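Long-range contacts in nitrate transport protein (Xanthomonas axonopodis pv. citri, PDB 3KSX), which binds alkanesulfonates as a periplasmic-binding protein, probably handing them to an ABC importer for uptake: residues Q36-S41 with W185-S190; F65-Q70 with A135-S140; P107-A112 with H270-S275; Y189-L194 with P261-R266. All coordinates share one frame; numbering follows the deposited sequence.

Contact 1: Q36-S41 with W185-S190; sequences QKAVSS and WDPWYS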
loop_
_atom_site.group_PDB
_atom_site.type_symbol
_atom_site.label_atom_id
_atom_site.label_comp_id
_atom_site.label_asym_id
_atom_site.label_seq_id
_atom_site.Cartn_x
_atom_site.Cartn_y
_atom_site.Cartn_z
ATOM N N GLN A 36 -2.316 7.034 3.229
ATOM C CA GLN A 36 -1.935 7.275 1.864
ATOM C C GLN A 36 -3.230 7.655 1.168
ATOM O O GLN A 36 -4.217 6.963 1.321
ATOM C CB GLN A 36 -1.390 5.976 1.208
ATOM C CG GLN A 36 -0.104 5.526 1.873
ATOM C CD GLN A 36 0.497 4.310 1.219
ATOM O OE1 GLN A 36 0.667 4.257 0.012
ATOM N NE2 GLN A 36 0.802 3.338 2.018
ATOM N N LYS A 37 -3.212 8.762 0.429
ATOM C CA LYS A 37 -4.386 9.199 -0.373
ATOM C C LYS A 37 -4.927 8.132 -1.323
ATOM O O LYS A 37 -6.155 8.062 -1.575
ATOM C CB LYS A 37 -4.091 10.508 -1.128
ATOM C CG LYS A 37 -4.175 11.819 -0.264
ATOM C CD LYS A 37 -4.354 13.091 -1.153
ATOM C CE LYS A 37 -5.110 14.249 -0.429
ATOM N NZ LYS A 37 -5.936 15.049 -1.445
ATOM N N ALA A 38 -4.059 7.271 -1.820
ATOM C CA ALA A 38 -4.511 6.147 -2.634
ATOM C C ALA A 38 -5.584 5.248 -2.018
ATOM O O ALA A 38 -6.396 4.621 -2.750
ATOM C CB ALA A 38 -3.271 5.267 -3.107
ATOM N N VAL A 39 -5.569 5.134 -0.687
ATOM C CA VAL A 39 -6.413 4.170 0.004
ATOM C C VAL A 39 -7.701 4.917 0.246
ATOM O O VAL A 39 -7.825 5.645 1.264
ATOM C CB VAL A 39 -5.852 3.666 1.352
ATOM C CG1 VAL A 39 -6.754 2.498 1.902
ATOM C CG2 VAL A 39 -4.385 3.227 1.250
ATOM N N SER A 40 -8.606 4.762 -0.742
ATOM C CA SER A 40 -9.954 5.334 -0.779
ATOM C C SER A 40 -10.725 5.169 0.538
ATOM O O SER A 40 -11.404 6.110 0.993
ATOM C CB SER A 40 -10.727 4.729 -1.953
ATOM O OG SER A 40 -10.352 5.378 -3.149
ATOM N N SER A 41 -10.557 4.022 1.198
ATOM C CA SER A 41 -11.309 3.839 2.456
ATOM C C SER A 41 -10.843 4.774 3.595
ATOM O O SER A 41 -11.680 5.291 4.358
ATOM C CB SER A 41 -11.345 2.383 2.881
ATOM O OG SER A 41 -10.173 2.052 3.557
ATOM N N TRP A 185 0.367 1.634 -8.317
ATOM C CA TRP A 185 -0.954 1.129 -7.964
ATOM C C TRP A 185 -1.985 2.193 -8.380
ATOM O O TRP A 185 -1.626 3.238 -8.913
ATOM C CB TRP A 185 -0.940 0.865 -6.450
ATOM C CG TRP A 185 -0.240 1.907 -5.632
ATOM C CD1 TRP A 185 -0.765 3.028 -5.104
ATOM C CD2 TRP A 185 1.162 1.906 -5.264
ATOM N NE1 TRP A 185 0.204 3.728 -4.432
ATOM C CE2 TRP A 185 1.404 3.085 -4.543
ATOM C CE3 TRP A 185 2.221 1.035 -5.505
ATOM C CZ2 TRP A 185 2.635 3.370 -3.958
ATOM C CZ3 TRP A 185 3.478 1.374 -4.995
ATOM C CH2 TRP A 185 3.673 2.544 -4.249
ATOM N N ASP A 186 -3.270 1.902 -8.161
ATOM C CA ASP A 186 -4.351 2.882 -8.236
ATOM C C ASP A 186 -4.190 4.002 -7.188
ATOM O O ASP A 186 -3.768 3.751 -6.038
ATOM C CB ASP A 186 -5.720 2.232 -8.052
ATOM C CG ASP A 186 -6.400 1.924 -9.347
ATOM O OD1 ASP A 186 -6.148 2.608 -10.361
ATOM O OD2 ASP A 186 -7.172 0.956 -9.360
ATOM N N PRO A 187 -4.553 5.229 -7.566
ATOM C CA PRO A 187 -5.321 5.573 -8.799
ATOM C C PRO A 187 -4.507 5.943 -10.041
ATOM O O PRO A 187 -5.109 6.255 -11.059
ATOM C CB PRO A 187 -6.113 6.811 -8.341
ATOM C CG PRO A 187 -4.999 7.568 -7.476
ATOM C CD PRO A 187 -4.348 6.409 -6.683
ATOM N N TRP A 188 -3.175 5.945 -9.943
ATOM C CA TRP A 188 -2.298 6.243 -11.096
ATOM C C TRP A 188 -2.571 5.263 -12.244
ATOM O O TRP A 188 -2.727 5.688 -13.371
ATOM C CB TRP A 188 -0.820 6.231 -10.704
ATOM C CG TRP A 188 -0.540 6.970 -9.401
ATOM C CD1 TRP A 188 -0.579 6.454 -8.095
ATOM C CD2 TRP A 188 -0.164 8.329 -9.276
ATOM N NE1 TRP A 188 -0.273 7.437 -7.192
ATOM C CE2 TRP A 188 -0.007 8.598 -7.879
ATOM C CE3 TRP A 188 0.033 9.350 -10.189
ATOM C CZ2 TRP A 188 0.377 9.855 -7.392
ATOM C CZ3 TRP A 188 0.400 10.637 -9.700
ATOM C CH2 TRP A 188 0.570 10.871 -8.315
ATOM N N TYR A 189 -2.669 3.960 -11.978
ATOM C CA TYR A 189 -3.100 2.999 -12.985
ATOM C C TYR A 189 -4.358 3.454 -13.754
ATOM O O TYR A 189 -4.377 3.578 -14.999
ATOM C CB TYR A 189 -3.342 1.646 -12.283
ATOM C CG TYR A 189 -4.078 0.654 -13.060
ATOM C CD1 TYR A 189 -3.839 0.491 -14.435
ATOM C CD2 TYR A 189 -4.966 -0.208 -12.434
ATOM C CE1 TYR A 189 -4.529 -0.456 -15.161
ATOM C CE2 TYR A 189 -5.633 -1.168 -13.132
ATOM C CZ TYR A 189 -5.432 -1.281 -14.509
ATOM O OH TYR A 189 -6.115 -2.252 -15.224
ATOM N N SER A 190 -5.407 3.713 -13.015
ATOM C CA SER A 190 -6.685 4.029 -13.718
ATOM C C SER A 190 -6.580 5.343 -14.477
ATOM O O SER A 190 -7.080 5.434 -15.610
ATOM C CB SER A 190 -7.845 4.050 -12.728
ATOM O OG SER A 190 -8.088 2.746 -12.165
HETATM O O HOH W 1 0.650 5.871 -2.319
#
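Trp185 holds CG between its backbone N and carbonyl carbon (chi1 41°), which brings the pyrrole edge of the indole to Ala38. Gln36 is extended at chi2 (-177°), which carries its amide out to the water shared with Trp185 NE1. The methyl of Ala38 meets the ring near its plane, with CB 3.9 Å from Trp185 CD1. The same CB sits 3.3 Å from Asp186 O and 3.9 Å from Pro187 CD. The peptide bond before Pro187 is cis, and its CD faces the methyl.

The two polar ends do not touch. A water donates to Gln36 OE1 at 2.8 Å and accepts from Trp185 NE1 at 3.0 Å, in the plane of the indole. Gln36 NE2 is taken by Gly84 O and by a sulfonate-buffer molecule, MOPS. Asp186 OD1 accepts two bonds from one residue, Ser190 OG at 2.7 Å and Ser190 N at 3.0 Å. This fixes the carboxylate at the start of helix 188-194, while OD2 is hydrogen-bonded to His270 ND1.

The end of strand 30-36 in one lobe thus faces the end of strand 181-185 in the other, across the ligand cleft of a two-lobed periplasmic-binding protein, consistent with a closed, ligand-bound form.

Contact 2: F65-Q70 with A135-S140; sequences FPAGPQ and AFQKGS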
loop_
_atom_site.group_PDB
_atom_site.type_symbol
_atom_site.label_atom_id
_atom_site.label_comp_id
_atom_site.label_asym_id
_atom_site.label_seq_id
_atom_site.Cartn_x
_atom_site.Cartn_y
_atom_site.Cartn_z
ATOM N N PHE A 65 1.070 10.487 3.708
ATOM C CA PHE A 65 2.378 10.082 3.148
ATOM C C PHE A 65 2.234 9.712 1.686
ATOM O O PHE A 65 1.136 9.216 1.276
ATOM C CB PHE A 65 2.904 8.883 3.965
ATOM C CG PHE A 65 3.171 9.227 5.368
ATOM C CD1 PHE A 65 4.383 9.795 5.698
ATOM C CD2 PHE A 65 2.149 9.207 6.322
ATOM C CE1 PHE A 65 4.613 10.239 7.059
ATOM C CE2 PHE A 65 2.342 9.575 7.642
ATOM C CZ PHE A 65 3.576 10.124 8.031
ATOM N N PRO A 66 3.308 9.952 0.871
ATOM C CA PRO A 66 3.313 9.622 -0.569
ATOM C C PRO A 66 3.149 8.111 -0.845
ATOM O O PRO A 66 2.508 7.722 -1.812
ATOM C CB PRO A 66 4.650 10.157 -1.096
ATOM C CG PRO A 66 5.410 10.614 0.037
ATOM C CD PRO A 66 4.508 10.686 1.289
ATOM N N ALA A 67 3.664 7.296 0.055
ATOM C CA ALA A 67 3.644 5.844 -0.086
ATOM C C ALA A 67 4.043 5.241 1.266
ATOM O O ALA A 67 4.211 5.941 2.242
ATOM C CB ALA A 67 4.676 5.390 -1.187
ATOM N N GLY A 68 4.122 3.909 1.320
ATOM C CA GLY A 68 4.315 3.146 2.578
ATOM C C GLY A 68 5.660 3.271 3.238
ATOM O O GLY A 68 5.725 3.379 4.468
ATOM N N PRO A 69 6.769 3.247 2.449
ATOM C CA PRO A 69 8.079 3.351 3.084
ATOM C C PRO A 69 8.249 4.691 3.849
ATOM O O PRO A 69 8.775 4.682 4.908
ATOM C CB PRO A 69 9.057 3.296 1.884
ATOM C CG PRO A 69 8.212 2.364 0.875
ATOM C CD PRO A 69 6.875 3.011 0.996
ATOM N N GLN A 70 7.640 5.746 3.312
ATOM C CA GLN A 70 7.654 7.086 3.887
ATOM C C GLN A 70 6.960 7.078 5.221
ATOM O O GLN A 70 7.503 7.590 6.246
ATOM C CB GLN A 70 7.053 8.117 2.908
ATOM C CG GLN A 70 7.944 8.361 1.650
ATOM C CD GLN A 70 7.552 7.500 0.505
ATOM O OE1 GLN A 70 7.038 6.390 0.689
ATOM N NE2 GLN A 70 7.759 8.014 -0.703
ATOM N N ALA A 135 10.683 2.561 -13.117
ATOM C CA ALA A 135 10.418 3.424 -11.950
ATOM C C ALA A 135 9.523 2.664 -10.957
ATOM O O ALA A 135 8.528 2.018 -11.357
ATOM C CB ALA A 135 9.614 4.658 -12.413
ATOM N N PHE A 136 9.837 2.768 -9.677
ATOM C CA PHE A 136 8.891 2.285 -8.606
ATOM C C PHE A 136 9.373 2.781 -7.277
ATOM O O PHE A 136 10.548 3.135 -7.132
ATOM C CB PHE A 136 8.756 0.721 -8.504
ATOM C CG PHE A 136 10.101 -0.024 -8.385
ATOM C CD1 PHE A 136 10.537 -0.508 -7.109
ATOM C CD2 PHE A 136 10.914 -0.254 -9.492
ATOM C CE1 PHE A 136 11.719 -1.196 -6.987
ATOM C CE2 PHE A 136 12.154 -0.972 -9.377
ATOM C CZ PHE A 136 12.539 -1.398 -8.097
ATOM N N GLN A 137 8.489 2.754 -6.292
ATOM C CA GLN A 137 8.928 3.097 -4.938
ATOM C C GLN A 137 9.645 1.918 -4.310
ATOM O O GLN A 137 9.077 0.848 -4.146
ATOM C CB GLN A 137 7.678 3.500 -4.145
ATOM C CG GLN A 137 7.933 3.646 -2.645
ATOM C CD GLN A 137 8.677 4.916 -2.301
ATOM O OE1 GLN A 137 8.346 5.995 -2.751
ATOM N NE2 GLN A 137 9.657 4.787 -1.408
ATOM N N LYS A 138 10.905 2.120 -3.947
ATOM C CA LYS A 138 11.707 1.062 -3.306
ATOM C C LYS A 138 11.010 0.594 -2.020
ATOM O O LYS A 138 10.606 1.428 -1.199
ATOM C CB LYS A 138 13.088 1.637 -2.943
ATOM C CG LYS A 138 13.976 0.538 -2.387
ATOM C CD LYS A 138 15.242 1.126 -1.798
ATOM C CE LYS A 138 16.376 0.200 -2.151
ATOM N NZ LYS A 138 17.707 0.710 -1.662
ATOM N N GLY A 139 10.922 -0.725 -1.821
ATOM C CA GLY A 139 10.401 -1.245 -0.565
ATOM C C GLY A 139 8.866 -1.095 -0.525
ATOM O O GLY A 139 8.272 -1.282 0.520
ATOM N N SER A 140 8.232 -0.780 -1.658
ATOM C CA SER A 140 6.716 -0.706 -1.730
ATOM C C SER A 140 6.110 -2.003 -2.263
ATOM O O SER A 140 6.799 -2.904 -2.734
ATOM C CB SER A 140 6.253 0.449 -2.651
ATOM O OG SER A 140 6.436 0.087 -4.034
#
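Gln70 and Gln137 join their side-chain amides across the contact. Gln70 NE2 donates to Gln137 OE1 at 2.9 Å. The bond is bent, with an N-H...O angle of 137°. The donor stands above the carbonyl plane rather than on a lone pair, and the two amides are turned 49° against each other.

Pro69 packs beside this pair. Its CG rests 3.3 Å from Lys138 O and 3.6 Å from Gln137 NE2. Ala67 CB touches the aliphatic part of the same glutamine, 4.0 Å from Gln137 CG.

Gln137 reaches these partners because its CG lies anti to the backbone N and the chain then bends at chi2 (75°). Its NE2 also makes a weak bond back to Lys138 O.

The backbone that carries Gln137 forms a type II beta turn, from Gln137 to Ser140. Gly139 takes the positive phi of this turn. Gln137 O is gripped twice, by Ser140 N at 3.1 Å and by Ser140 OG at 2.8 Å. The hydroxyl lies in the carbonyl plane, on a lone pair. Ser140 is the N-cap of helix 141-152, and its OG caps Ala142 N by a hydrogen bond. Gly139 N bonds to His143 ND1 in the same helix.

The start of helix 68-76, where Gly68 N hydrogen-bonds to MOPS, packs on the turn between strand 133-136 and helix 141-152. One lobe thus meets the other across the ligand cleft of the two-lobed fold. Pro167 of helix 167-175 covers Ala67 and Gln137, and Trp185 of strand 181-185 touches Ala67 and Ser140.

Contact 3: P107-A112 with H270-S275; sequences PPTPKA and HRPPAS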
loop_
_atom_site.group_PDB
_atom_site.type_symbol
_atom_site.label_atom_id
_atom_site.label_comp_id
_atom_site.label_asym_id
_atom_site.label_seq_id
_atom_site.Cartn_x
_atom_site.Cartn_y
_atom_site.Cartn_z
ATOM N N PRO A 107 -6.885 -7.265 3.006
ATOM C CA PRO A 107 -6.733 -8.202 1.901
ATOM C C PRO A 107 -6.254 -7.576 0.557
ATOM O O PRO A 107 -6.337 -6.352 0.328
ATOM C CB PRO A 107 -8.114 -8.766 1.782
ATOM C CG PRO A 107 -8.642 -8.620 3.270
ATOM C CD PRO A 107 -8.284 -7.216 3.445
ATOM N N PRO A 108 -5.678 -8.405 -0.312
ATOM C CA PRO A 108 -5.012 -7.754 -1.428
ATOM C C PRO A 108 -5.966 -7.278 -2.532
ATOM O O PRO A 108 -7.144 -7.693 -2.614
ATOM C CB PRO A 108 -4.125 -8.905 -2.019
ATOM C CG PRO A 108 -4.934 -10.144 -1.690
ATOM C CD PRO A 108 -5.455 -9.850 -0.296
ATOM N N THR A 109 -5.471 -6.386 -3.369
ATOM C CA THR A 109 -6.241 -5.831 -4.504
ATOM C C THR A 109 -5.410 -5.963 -5.767
ATOM O O THR A 109 -4.778 -4.986 -6.240
ATOM C CB THR A 109 -6.658 -4.339 -4.219
ATOM O OG1 THR A 109 -5.520 -3.597 -3.898
ATOM C CG2 THR A 109 -7.524 -4.254 -3.031
ATOM N N PRO A 110 -5.307 -7.213 -6.311
ATOM C CA PRO A 110 -4.268 -7.486 -7.246
ATOM C C PRO A 110 -4.484 -6.750 -8.571
ATOM O O PRO A 110 -3.533 -6.468 -9.289
ATOM C CB PRO A 110 -4.388 -9.001 -7.467
ATOM C CG PRO A 110 -5.879 -9.375 -6.975
ATOM C CD PRO A 110 -6.007 -8.435 -5.851
ATOM N N LYS A 111 -5.725 -6.460 -8.935
ATOM C CA LYS A 111 -5.969 -5.731 -10.171
ATOM C C LYS A 111 -5.474 -4.298 -10.096
ATOM O O LYS A 111 -5.194 -3.661 -11.139
ATOM C CB LYS A 111 -7.487 -5.738 -10.444
ATOM C CG LYS A 111 -8.014 -7.109 -10.872
ATOM C CD LYS A 111 -9.561 -7.100 -10.714
ATOM C CE LYS A 111 -10.176 -8.264 -11.476
ATOM N NZ LYS A 111 -10.780 -7.742 -12.719
ATOM N N ALA A 112 -5.360 -3.783 -8.876
ATOM C CA ALA A 112 -4.974 -2.432 -8.636
ATOM C C ALA A 112 -3.440 -2.305 -8.522
ATOM O O ALA A 112 -2.966 -1.221 -8.218
ATOM C CB ALA A 112 -5.669 -1.888 -7.427
ATOM N N HIS A 270 -11.724 -2.139 -9.680
ATOM C CA HIS A 270 -10.521 -2.968 -9.446
ATOM C C HIS A 270 -10.364 -3.577 -8.071
ATOM O O HIS A 270 -9.390 -4.307 -7.841
ATOM C CB HIS A 270 -9.238 -2.167 -9.679
ATOM C CG HIS A 270 -9.116 -1.616 -11.055
ATOM N ND1 HIS A 270 -8.499 -0.415 -11.326
ATOM C CD2 HIS A 270 -9.584 -2.082 -12.236
ATOM C CE1 HIS A 270 -8.549 -0.187 -12.623
ATOM N NE2 HIS A 270 -9.207 -1.179 -13.200
ATOM N N ARG A 271 -11.238 -3.214 -7.138
ATOM C CA ARG A 271 -11.068 -3.658 -5.773
ATOM C C ARG A 271 -12.198 -4.548 -5.338
ATOM O O ARG A 271 -13.328 -4.055 -5.282
ATOM C CB ARG A 271 -11.116 -2.467 -4.824
ATOM C CG ARG A 271 -9.967 -1.526 -4.915
ATOM C CD ARG A 271 -10.251 -0.398 -3.972
ATOM N NE ARG A 271 -10.446 -0.894 -2.618
ATOM C CZ ARG A 271 -9.439 -1.103 -1.780
ATOM N NH1 ARG A 271 -8.168 -0.854 -2.163
ATOM N NH2 ARG A 271 -9.696 -1.565 -0.566
ATOM N N PRO A 272 -11.907 -5.808 -4.939
ATOM C CA PRO A 272 -12.968 -6.584 -4.213
ATOM C C PRO A 272 -13.096 -5.947 -2.834
ATOM O O PRO A 272 -12.212 -5.172 -2.493
ATOM C CB PRO A 272 -12.359 -8.000 -4.090
ATOM C CG PRO A 272 -10.824 -7.805 -4.189
ATOM C CD PRO A 272 -10.586 -6.487 -4.936
ATOM N N PRO A 273 -14.149 -6.258 -2.032
ATOM C CA PRO A 273 -14.028 -5.828 -0.594
ATOM C C PRO A 273 -12.668 -6.167 0.056
ATOM O O PRO A 273 -12.053 -7.216 -0.295
ATOM C CB PRO A 273 -15.166 -6.577 0.094
ATOM C CG PRO A 273 -16.248 -6.620 -1.007
ATOM C CD PRO A 273 -15.487 -6.790 -2.343
ATOM N N ALA A 274 -12.185 -5.283 0.944
ATOM C CA ALA A 274 -10.857 -5.434 1.603
ATOM C C ALA A 274 -10.758 -4.741 2.974
ATOM O O ALA A 274 -9.951 -3.804 3.152
ATOM C CB ALA A 274 -9.685 -4.968 0.681
ATOM N N SER A 275 -11.579 -5.195 3.927
ATOM C CA SER A 275 -11.650 -4.608 5.262
ATOM C C SER A 275 -10.457 -5.040 6.134
ATOM O O SER A 275 -9.973 -6.189 6.044
ATOM C CB SER A 275 -12.987 -5.002 5.905
ATOM O OG SER A 275 -13.170 -6.396 5.820
HETATM O O HOH W 2 -8.313 -6.568 -7.345
#
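His270, Thr109 and Pro107 have the most surface buried here. The contact lies at a crossover between the lobes of a two-lobed periplasmic-binding fold, probably part of the hinge: residues 107-112 link strand 100-106 of one sheet to strand 113-118 of the other. Residues 270-275 follow helix 261-269 and run alongside this link.

His270 lays its CB against two residues of the 3-10 turn. The CB is 4.1 Å from Lys111 CB and 4.2 Å from Ala112 CB. Its ring goes elsewhere: ND1 bonds to Asp186 OD2, and the ring stacks with Tyr189. The backbone is tied through water. One water donates to His270 O and accepts from Lys111 N, at 3.0 Å from the latter.

Pro107 turns its ring toward the far end of the loop. Its CD lies 3.3 Å from Ser275 O and 3.8 Å from Ala274 CB. The methyl of Ala274 also leans on the Pro107 carbonyl.

Thr109 divides its two branches. OG1 stands between the backbone N and the carbonyl carbon (chi1 54°) and makes a weak hydrogen bond to the bound MOPS. This leaves CG2 to face Arg271. The arginine chain bends at chi3 (58°), which swings its guanidinium beneath the methyl. Asp239, from helix 225-244, accepts from Ala274 N and forms a long, weak ion pair with Arg271 NH2.

Thr109 CG2 sits over one guanidinium face, 3.6 Å from Arg271 NH1 and offset toward the rim of the group.

Contact 4: Y189-L194 with P261-R266; sequences YSALTL and PAVVER
Leu194 and Val263 make the main apolar contact between these two helices. Leu194 CD1 lies 4.0 Å from Val263 CG2 and 3.8 Å from Val263 CA. It lies equally close to Ala262 O, and it also touches Arg266 CB. The leucine gets there with CG beside its backbone N (chi1 -81°) and CD1 anti to CA (chi2 175°), which extends that methyl toward helix 261-269. Val263 divides its methyls between two residues. CG2 goes to Leu194, while CG1 presses on the backbone of Ala191, 3.8 Å from Ala191 N. CG1 is also 4.1 Å from Ala191 CB. Val264 faces away from helix 188-194 and packs on Leu253 of helix 246-257.

Ser190 and Arg266 meet by van der Waals contact. Ser190 OG is 3.7 Å from Arg266 CB, and the aliphatic root of the arginine lies against the serine side chain. The bond of that hydroxyl goes to Asp186.

In this two-lobed periplasmic-binding fold, helix 188-194, which follows strand 181-185 of one lobe, packs here on helix 261-269 of the C-terminal helical region. The axes of the segments 189-194 and 261-266 come within 8.7 Å, and their N-to-C directions make an angle of 124°. Small residues of helix 188-194, Ser190 and Ala191, lie where the backbones are closest.

The polar interactions do not join the two segments. Thr193 OG1 donates to Tyr189 O at 2.7 Å, and Thr193 N reaches the same oxygen from the opposite face of its plane. Glu265 OE1 forms a salt bridge with Arg246 of helix 246-257, and its ion pair with Arg266 NH2 is long.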
loop_
_atom_site.group_PDB
_atom_site.type_symbol
_atom_site.label_atom_id
_atom_site.label_comp_id
_atom_site.label_asym_id
_atom_site.label_seq_id
_atom_site.Cartn_x
_atom_site.Cartn_y
_atom_site.Cartn_z
ATOM N N TYR A 189 -2.669 3.960 -11.978
ATOM C CA TYR A 189 -3.100 2.999 -12.985
ATOM C C TYR A 189 -4.358 3.454 -13.754
ATOM O O TYR A 189 -4.377 3.578 -14.999
ATOM C CB TYR A 189 -3.342 1.646 -12.283
ATOM C CG TYR A 189 -4.078 0.654 -13.060
ATOM C CD1 TYR A 189 -3.839 0.491 -14.435
ATOM C CD2 TYR A 189 -4.966 -0.208 -12.434
ATOM C CE1 TYR A 189 -4.529 -0.456 -15.161
ATOM C CE2 TYR A 189 -5.633 -1.168 -13.132
ATOM C CZ TYR A 189 -5.432 -1.281 -14.509
ATOM O OH TYR A 189 -6.115 -2.252 -15.224
ATOM N N SER A 190 -5.407 3.713 -13.015
ATOM C CA SER A 190 -6.685 4.029 -13.718
ATOM C C SER A 190 -6.580 5.343 -14.477
ATOM O O SER A 190 -7.080 5.434 -15.610
ATOM C CB SER A 190 -7.845 4.050 -12.728
ATOM O OG SER A 190 -8.088 2.746 -12.165
ATOM N N ALA A 191 -5.945 6.345 -13.854
ATOM C CA ALA A 191 -5.814 7.745 -14.384
ATOM C C ALA A 191 -5.055 7.713 -15.715
ATOM O O ALA A 191 -5.550 8.240 -16.722
ATOM C CB ALA A 191 -5.076 8.676 -13.332
ATOM N N LEU A 192 -3.890 7.056 -15.731
ATOM C CA LEU A 192 -3.008 7.053 -16.904
ATOM C C LEU A 192 -3.524 6.127 -18.040
ATOM O O LEU A 192 -3.320 6.378 -19.228
ATOM C CB LEU A 192 -1.589 6.655 -16.470
ATOM C CG LEU A 192 -0.687 7.777 -15.961
ATOM C CD1 LEU A 192 -1.120 8.339 -14.646
ATOM C CD2 LEU A 192 0.761 7.284 -15.805
ATOM N N THR A 193 -4.195 5.036 -17.704
ATOM C CA THR A 193 -4.702 4.148 -18.729
ATOM C C THR A 193 -5.953 4.849 -19.339
ATOM O O THR A 193 -6.219 4.753 -20.568
ATOM C CB THR A 193 -4.999 2.702 -18.174
ATOM O OG1 THR A 193 -5.873 2.787 -17.039
ATOM C CG2 THR A 193 -3.706 2.045 -17.770
ATOM N N LEU A 194 -6.700 5.611 -18.511
ATOM C CA LEU A 194 -7.921 6.212 -19.049
ATOM C C LEU A 194 -7.626 7.435 -19.908
ATOM O O LEU A 194 -8.356 7.750 -20.905
ATOM C CB LEU A 194 -8.919 6.565 -17.958
ATOM C CG LEU A 194 -9.787 5.382 -17.451
ATOM C CD1 LEU A 194 -10.612 5.889 -16.320
ATOM C CD2 LEU A 194 -10.744 4.663 -18.472
ATOM N N PRO A 261 -14.572 11.679 -11.922
ATOM C CA PRO A 261 -15.401 10.627 -11.365
ATOM C C PRO A 261 -15.217 9.299 -12.113
ATOM O O PRO A 261 -15.215 8.253 -11.486
ATOM C CB PRO A 261 -16.826 11.150 -11.577
ATOM C CG PRO A 261 -16.690 12.576 -11.507
ATOM C CD PRO A 261 -15.341 12.913 -12.134
ATOM N N ALA A 262 -15.072 9.343 -13.439
ATOM C CA ALA A 262 -14.808 8.127 -14.236
ATOM C C ALA A 262 -13.565 7.337 -13.812
ATOM O O ALA A 262 -13.566 6.134 -13.893
ATOM C CB ALA A 262 -14.725 8.476 -15.702
ATOM N N VAL A 263 -12.524 8.047 -13.381
ATOM C CA VAL A 263 -11.269 7.483 -12.912
ATOM C C VAL A 263 -11.524 6.843 -11.570
ATOM O O VAL A 263 -11.172 5.697 -11.377
ATOM C CB VAL A 263 -10.200 8.582 -12.788
ATOM C CG1 VAL A 263 -8.933 8.057 -12.190
ATOM C CG2 VAL A 263 -9.891 9.180 -14.156
ATOM N N VAL A 264 -12.149 7.577 -10.653
ATOM C CA VAL A 264 -12.515 7.013 -9.355
ATOM C C VAL A 264 -13.360 5.739 -9.473
ATOM O O VAL A 264 -13.157 4.709 -8.775
ATOM C CB VAL A 264 -13.263 8.074 -8.490
ATOM C CG1 VAL A 264 -13.597 7.470 -7.142
ATOM C CG2 VAL A 264 -12.411 9.245 -8.302
ATOM N N GLU A 265 -14.356 5.815 -10.338
ATOM C CA GLU A 265 -15.135 4.672 -10.661
ATOM C C GLU A 265 -14.334 3.410 -11.058
ATOM O O GLU A 265 -14.616 2.306 -10.608
ATOM C CB GLU A 265 -15.972 5.087 -11.864
ATOM C CG GLU A 265 -17.400 5.322 -11.547
ATOM C CD GLU A 265 -18.237 4.190 -12.068
ATOM O OE1 GLU A 265 -17.708 3.046 -12.057
ATOM O OE2 GLU A 265 -19.386 4.442 -12.528
ATOM N N ARG A 266 -13.389 3.588 -11.983
ATOM C CA ARG A 266 -12.474 2.536 -12.448
ATOM C C ARG A 266 -11.704 1.974 -11.272
ATOM O O ARG A 266 -11.605 0.761 -11.138
ATOM C CB ARG A 266 -11.517 3.084 -13.551
ATOM C CG ARG A 266 -11.022 2.015 -14.550
ATOM C CD ARG A 266 -12.038 1.712 -15.713
ATOM N NE ARG A 266 -13.449 1.767 -15.291
ATOM C CZ ARG A 266 -14.238 0.722 -15.005
ATOM N NH1 ARG A 266 -13.800 -0.538 -15.092
ATOM N NH2 ARG A 266 -15.500 0.953 -14.631
#

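Overall arrangement
Contacts 1, 2 and 3 line the cleft between two five-stranded mixed sheets, and each has a side chain about 3 Å from the bound MOPS. Contacts 1 and 2 bring one lobe against the other, with centres about 13 Å apart; Trp185 of contact 1 touches Ser140 of contact 2. The centre of contact 3 is about 11 Å from that of contact 1, and Asp186 with His270 joins the two. Contact 4 is farther out and shares helix 188-194 with contact 1. Along the chain, contact 2 is nested inside contact 1 and contact 4 inside contact 3, while contacts 1 and 3 cross. Residues 270-275 line the crossover between the lobes, while 261-266 packs on helix 188-194.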